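Local coordinates for aldehyde dehydrogenase family protein (Pseudomonas syringae pv. tomato, PDB 5IUW) that probably oxidises aldehydes to carboxylic acids with NAD(P)+ as cofactor, and binds indole-3-acetate in its active site, at residues A[107-112]-A[168-173]. Sequence-based numbering, arbitrary orientation.
Sequences LDMGKP and NFPLMM. With IAC (1H-indol-3-ylacetic acid), chain D; NAD (nicotinamide-adenine-dinucleotide), chain C.
M109 meets the 168-173 segment at two places: its CG lies 3.9 Å from CG of the P170 ring, and its methyl CE reaches the carbonyl O of N168 at 3.6 Å. The thioether is curled back at chi2 and chi3, and SD accepts a weak hydrogen bond from the backbone N of K111. Between them, G110 has positive phi (90°), which turns the chain out of the helix. K111 then stretches across, bent at chi3 (65°), and its NZ gives a hydrogen bond of 3.0 Å to N168 O, in the carbonyl plane; N297 also donates to that oxygen. The same NZ lies 3.1 Å from CD1 of F169, approaching the ring obliquely, and is salt-bridged to D120 on helix 113-134. Past this buried lysine, one face of F169 receives benzo-ring atom C2 of indole-3-acetate, offset toward the rim, while the ligand's C17 touches CE2 at 3.4 Å. The N168 amide meets the nicotinamide rim, OD1 and ND2 both 3.3 Å from NAD C5N; ND2 is hydrogen-bonded to E300 O. M109 and K111 thus form a second shell behind the Asn-Phe-Pro segment leading into helix 170-183, a conserved aldehyde dehydrogenase active-site motif whose asparagine helps form the oxyanion hole in relatives.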
ATOM      1  N   LEU A 107      -5.685  35.656  23.364  1.00 16.95           N
ATOM      2  CA  LEU A 107      -4.956  36.636  24.164  1.00 17.39           C
ATOM      3  C   LEU A 107      -3.466  36.642  23.831  1.00 19.34           C
ATOM      4  O   LEU A 107      -2.812  37.680  23.839  1.00 19.46           O
ATOM      5  CB  LEU A 107      -5.139  36.363  25.652  1.00 14.74           C
ATOM      6  CG  LEU A 107      -6.531  36.589  26.241  1.00 20.06           C
ATOM      7  CD1 LEU A 107      -6.562  36.080  27.662  1.00 19.16           C
ATOM      8  CD2 LEU A 107      -6.915  38.061  26.183  1.00 18.40           C
ATOM      9  N   ASP A 108      -2.940  35.466  23.541  1.00 18.36           N
ATOM     10  CA  ASP A 108      -1.506  35.288  23.353  1.00 16.22           C
ATOM     11  C   ASP A 108      -1.021  35.907  22.034  1.00 16.38           C
ATOM     12  O   ASP A 108       0.052  36.515  21.991  1.00 16.81           O
ATOM     13  CB  ASP A 108      -1.171  33.790  23.404  1.00 18.61           C
ATOM     14  CG  ASP A 108       0.279  33.513  23.749  1.00 23.95           C
ATOM     15  OD1 ASP A 108       1.064  34.482  23.902  1.00 24.52           O
ATOM     16  OD2 ASP A 108       0.625  32.306  23.845  1.00 22.40           O
ATOM     17  N   MET A 109      -1.797  35.769  20.956  1.00 13.99           N
ATOM     18  CA  MET A 109      -1.301  36.248  19.658  1.00 11.76           C
ATOM     19  C   MET A 109      -2.319  37.003  18.805  1.00 15.75           C
ATOM     20  O   MET A 109      -2.027  37.347  17.656  1.00 16.40           O
ATOM     21  CB  MET A 109      -0.713  35.079  18.847  1.00 14.31           C
ATOM     22  CG  MET A 109      -1.599  33.847  18.738  1.00 10.44           C
ATOM     23  SD  MET A 109      -2.944  34.035  17.578  1.00 19.19           S
ATOM     24  CE  MET A 109      -2.085  34.455  16.039  1.00 10.33           C
ATOM     25  N   GLY A 110      -3.505  37.250  19.355  1.00 12.27           N
ATOM     26  CA  GLY A 110      -4.429  38.207  18.766  1.00 16.42           C
ATOM     27  C   GLY A 110      -5.457  37.754  17.740  1.00 17.24           C
ATOM     28  O   GLY A 110      -6.213  38.572  17.236  1.00 16.37           O
ATOM     29  N   LYS A 111      -5.503  36.468  17.419  1.00 18.03           N
ATOM     30  CA  LYS A 111      -6.504  36.015  16.458  1.00 17.10           C
ATOM     31  C   LYS A 111      -7.902  36.052  17.088  1.00 14.44           C
ATOM     32  O   LYS A 111      -8.047  35.953  18.295  1.00 17.10           O
ATOM     33  CB  LYS A 111      -6.160  34.620  15.936  1.00 13.37           C
ATOM     34  CG  LYS A 111      -6.449  33.496  16.881  1.00 15.49           C
ATOM     35  CD  LYS A 111      -6.361  32.173  16.145  1.00 16.07           C
ATOM     36  CE  LYS A 111      -4.940  31.940  15.685  1.00 20.31           C
ATOM     37  NZ  LYS A 111      -4.830  30.939  14.615  1.00 19.76           N
ATOM     38  N   PRO A 112      -8.932  36.238  16.263  1.00 12.00           N
ATOM     39  CA  PRO A 112     -10.294  36.383  16.773  1.00 13.64           C
ATOM     40  C   PRO A 112     -10.740  35.153  17.552  1.00 16.70           C
ATOM     41  O   PRO A 112     -10.401  34.040  17.172  1.00 19.62           O
ATOM     42  CB  PRO A 112     -11.129  36.553  15.508  1.00 11.70           C
ATOM     43  CG  PRO A 112     -10.175  37.023  14.481  1.00 15.00           C
ATOM     44  CD  PRO A 112      -8.873  36.377  14.802  1.00 13.56           C
ATOM     45  N   ASN A 168       1.641  31.618  14.503  1.00 13.06           N
ATOM     46  CA  ASN A 168       0.407  31.981  13.807  1.00 16.89           C
ATOM     47  C   ASN A 168      -0.764  31.006  14.048  1.00 18.86           C
ATOM     48  O   ASN A 168      -1.912  31.427  14.123  1.00 19.39           O
ATOM     49  CB  ASN A 168       0.669  32.155  12.313  1.00 10.28           C
ATOM     50  CG  ASN A 168       1.124  30.884  11.634  1.00 19.03           C
ATOM     51  OD1 ASN A 168       1.810  30.052  12.222  1.00 20.62           O
ATOM     52  ND2 ASN A 168       0.755  30.741  10.364  1.00 18.47           N
ATOM     53  N   PHE A 169      -0.477  29.717  14.161  1.00 15.79           N
ATOM     54  CA  PHE A 169      -1.454  28.761  14.668  1.00 15.76           C
ATOM     55  C   PHE A 169      -0.760  27.930  15.742  1.00 14.36           C
ATOM     56  O   PHE A 169      -0.328  26.809  15.471  1.00 19.89           O
ATOM     57  CB  PHE A 169      -1.993  27.840  13.567  1.00 14.14           C
ATOM     58  CG  PHE A 169      -2.775  28.538  12.490  1.00 21.65           C
ATOM     59  CD1 PHE A 169      -4.150  28.657  12.579  1.00 24.52           C
ATOM     60  CD2 PHE A 169      -2.136  29.040  11.364  1.00 26.06           C
ATOM     61  CE1 PHE A 169      -4.875  29.285  11.578  1.00 25.74           C
ATOM     62  CE2 PHE A 169      -2.850  29.663  10.354  1.00 25.29           C
ATOM     63  CZ  PHE A 169      -4.223  29.790  10.461  1.00 28.26           C
ATOM     64  N   PRO A 170      -0.630  28.483  16.955  1.00 13.55           N
ATOM     65  CA  PRO A 170       0.208  27.895  18.011  1.00 20.61           C
ATOM     66  C   PRO A 170      -0.189  26.458  18.366  1.00 21.52           C
ATOM     67  O   PRO A 170       0.637  25.552  18.307  1.00 14.77           O
ATOM     68  CB  PRO A 170      -0.029  28.824  19.215  1.00 15.90           C
ATOM     69  CG  PRO A 170      -0.544  30.093  18.635  1.00 14.23           C
ATOM     70  CD  PRO A 170      -1.310  29.711  17.402  1.00 12.99           C
ATOM     71  N   LEU A 171      -1.447  26.251  18.728  1.00 17.29           N
ATOM     72  CA  LEU A 171      -1.864  24.923  19.151  1.00 16.55           C
ATOM     73  C   LEU A 171      -1.983  23.957  17.975  1.00 18.97           C
ATOM     74  O   LEU A 171      -1.569  22.807  18.068  1.00 19.91           O
ATOM     75  CB  LEU A 171      -3.189  24.990  19.912  1.00 17.49           C
ATOM     76  CG  LEU A 171      -3.691  23.631  20.413  1.00 19.70           C
ATOM     77  CD1 LEU A 171      -2.640  22.924  21.263  1.00 19.65           C
ATOM     78  CD2 LEU A 171      -4.951  23.790  21.201  1.00 20.27           C
ATOM     79  N   MET A 172      -2.549  24.426  16.870  1.00 13.11           N
ATOM     80  CA  MET A 172      -2.754  23.556  15.733  1.00 14.30           C
ATOM     81  C   MET A 172      -1.422  23.063  15.150  1.00 19.32           C
ATOM     82  O   MET A 172      -1.299  21.883  14.830  1.00 16.26           O
ATOM     83  CB  MET A 172      -3.576  24.253  14.657  1.00 13.74           C
ATOM     84  CG  MET A 172      -4.235  23.279  13.694  1.00 19.28           C
ATOM     85  SD  MET A 172      -4.871  24.058  12.210  1.00 40.16           S
ATOM     86  CE  MET A 172      -6.017  25.225  12.898  1.00 38.29           C
ATOM     87  N   MET A 173      -0.428  23.947  15.038  1.00 16.64           N
ATOM     88  CA  MET A 173       0.866  23.546  14.476  1.00 13.20           C
ATOM     89  C   MET A 173       1.577  22.583  15.415  1.00 14.69           C
ATOM     90  O   MET A 173       2.241  21.664  14.957  1.00 17.45           O
ATOM     91  CB  MET A 173       1.777  24.756  14.194  1.00 17.36           C
ATOM     92  CG  MET A 173       1.375  25.611  12.992  1.00 18.23           C
ATOM     93  SD  MET A 173       1.203  24.638  11.494  1.00 37.64           S
ATOM     94  CE  MET A 173      -0.577  24.433  11.390  1.00 21.97           C
TER
HETATM   95  C   IAC D 701      -5.023  25.667   7.087  1.00 78.54           C
HETATM   96  C1  IAC D 701      -4.395  26.176   8.183  1.00 77.31           C
HETATM   97  C2  IAC D 701      -5.141  26.539   9.334  1.00 78.53           C
HETATM   98  C3  IAC D 701      -6.519  26.372   9.337  1.00 77.39           C
HETATM   99  C4  IAC D 701      -7.165  25.853   8.218  1.00 74.52           C
HETATM  100  C5  IAC D 701      -6.435  25.497   7.094  1.00 75.37           C
HETATM  101  C7  IAC D 701      -3.034  26.234   7.910  1.00 76.80           C
HETATM  102  C8  IAC D 701      -2.819  25.760   6.633  1.00 80.24           C
HETATM  103  C17 IAC D 701      -1.998  26.739   8.875  1.00 72.40           C
HETATM  104  C18 IAC D 701      -0.717  27.058   8.155  1.00 62.29           C
HETATM  105  N   IAC D 701      -4.039  25.405   6.118  1.00 82.22           N
HETATM  106  O2  IAC D 701      -0.390  28.255   7.934  1.00 47.70           O
HETATM  107  O3  IAC D 701       0.018  26.100   7.811  1.00 64.14           O
HETATM  108  PA  NAD C 700      10.508  31.968  12.840  1.00 21.30           P
HETATM  109  O1A NAD C 700      11.355  31.148  11.898  1.00 21.78           O
HETATM  110  O2A NAD C 700      11.172  33.266  13.141  1.00 22.64           O
HETATM  111  O5B NAD C 700      10.361  31.158  14.212  1.00 16.91           O
HETATM  112  C5B NAD C 700       9.677  29.888  14.189  1.00  9.01           C
HETATM  113  C4B NAD C 700      10.269  29.008  15.342  1.00 13.33           C
HETATM  114  O4B NAD C 700      11.561  28.854  15.179  1.00 13.23           O
HETATM  115  C3B NAD C 700      10.079  29.731  16.659  1.00 15.30           C
HETATM  116  O3B NAD C 700       9.695  28.845  17.614  1.00 16.46           O
HETATM  117  C2B NAD C 700      11.499  30.312  16.913  1.00 14.91           C
HETATM  118  O2B NAD C 700      11.653  30.673  18.358  1.00 17.19           O
HETATM  119  C1B NAD C 700      12.287  29.370  16.508  1.00 10.90           C
HETATM  120  N9A NAD C 700      13.631  29.854  16.214  1.00 11.75           N
HETATM  121  C8A NAD C 700      13.984  31.107  15.852  1.00  8.77           C
HETATM  122  N7A NAD C 700      15.331  31.132  15.702  1.00 15.78           N
HETATM  123  C5A NAD C 700      15.816  29.885  15.964  1.00 15.78           C
HETATM  124  C6A NAD C 700      17.095  29.360  15.951  1.00 12.50           C
HETATM  125  N6A NAD C 700      18.295  30.022  15.649  1.00 13.73           N
HETATM  126  N1A NAD C 700      17.322  28.076  16.253  1.00 10.39           N
HETATM  127  C2A NAD C 700      16.266  27.290  16.570  1.00 13.08           C
HETATM  128  N3A NAD C 700      14.993  27.796  16.591  1.00 13.22           N
HETATM  129  C4A NAD C 700      14.773  29.095  16.279  1.00 11.89           C
HETATM  130  O3  NAD C 700       9.100  32.176  12.158  1.00 20.98           O
HETATM  131  PN  NAD C 700       7.841  32.970  12.800  1.00 33.49           P
HETATM  132  O1N NAD C 700       8.337  34.280  13.351  1.00 39.70           O
HETATM  133  O2N NAD C 700       7.287  32.129  13.922  1.00 25.86           O
HETATM  134  O5D NAD C 700       6.784  33.327  11.651  1.00 48.26           O
HETATM  135  C5D NAD C 700       5.988  32.359  10.973  1.00 38.38           C
HETATM  136  C4D NAD C 700       6.711  31.772   9.692  1.00 38.27           C
HETATM  137  O4D NAD C 700       6.421  30.510   9.701  1.00 42.88           O
HETATM  138  C3D NAD C 700       6.181  32.285   8.357  1.00 36.46           C
HETATM  139  O3D NAD C 700       7.177  32.427   7.428  1.00 33.92           O
HETATM  140  C2D NAD C 700       5.204  31.168   7.895  1.00 38.02           C
HETATM  141  O2D NAD C 700       5.028  31.136   6.394  1.00 36.27           O
HETATM  142  C1D NAD C 700       5.750  30.103   8.296  1.00 35.94           C
HETATM  143  N1N NAD C 700       4.742  29.075   8.486  1.00 37.90           N
HETATM  144  C2N NAD C 700       4.814  27.905   7.753  1.00 33.53           C
HETATM  145  C3N NAD C 700       3.836  26.921   7.930  1.00 41.18           C
HETATM  146  C7N NAD C 700       3.904  25.630   7.111  1.00 37.84           C
HETATM  147  O7N NAD C 700       4.630  25.572   6.135  1.00 39.85           O
HETATM  148  N7N NAD C 700       3.134  24.532   7.468  1.00 29.43           N
HETATM  149  C4N NAD C 700       2.805  27.115   8.841  1.00 46.57           C
HETATM  150  C5N NAD C 700       2.741  28.283   9.580  1.00 41.97           C
HETATM  151  C6N NAD C 700       3.720  29.270   9.399  1.00 40.83           C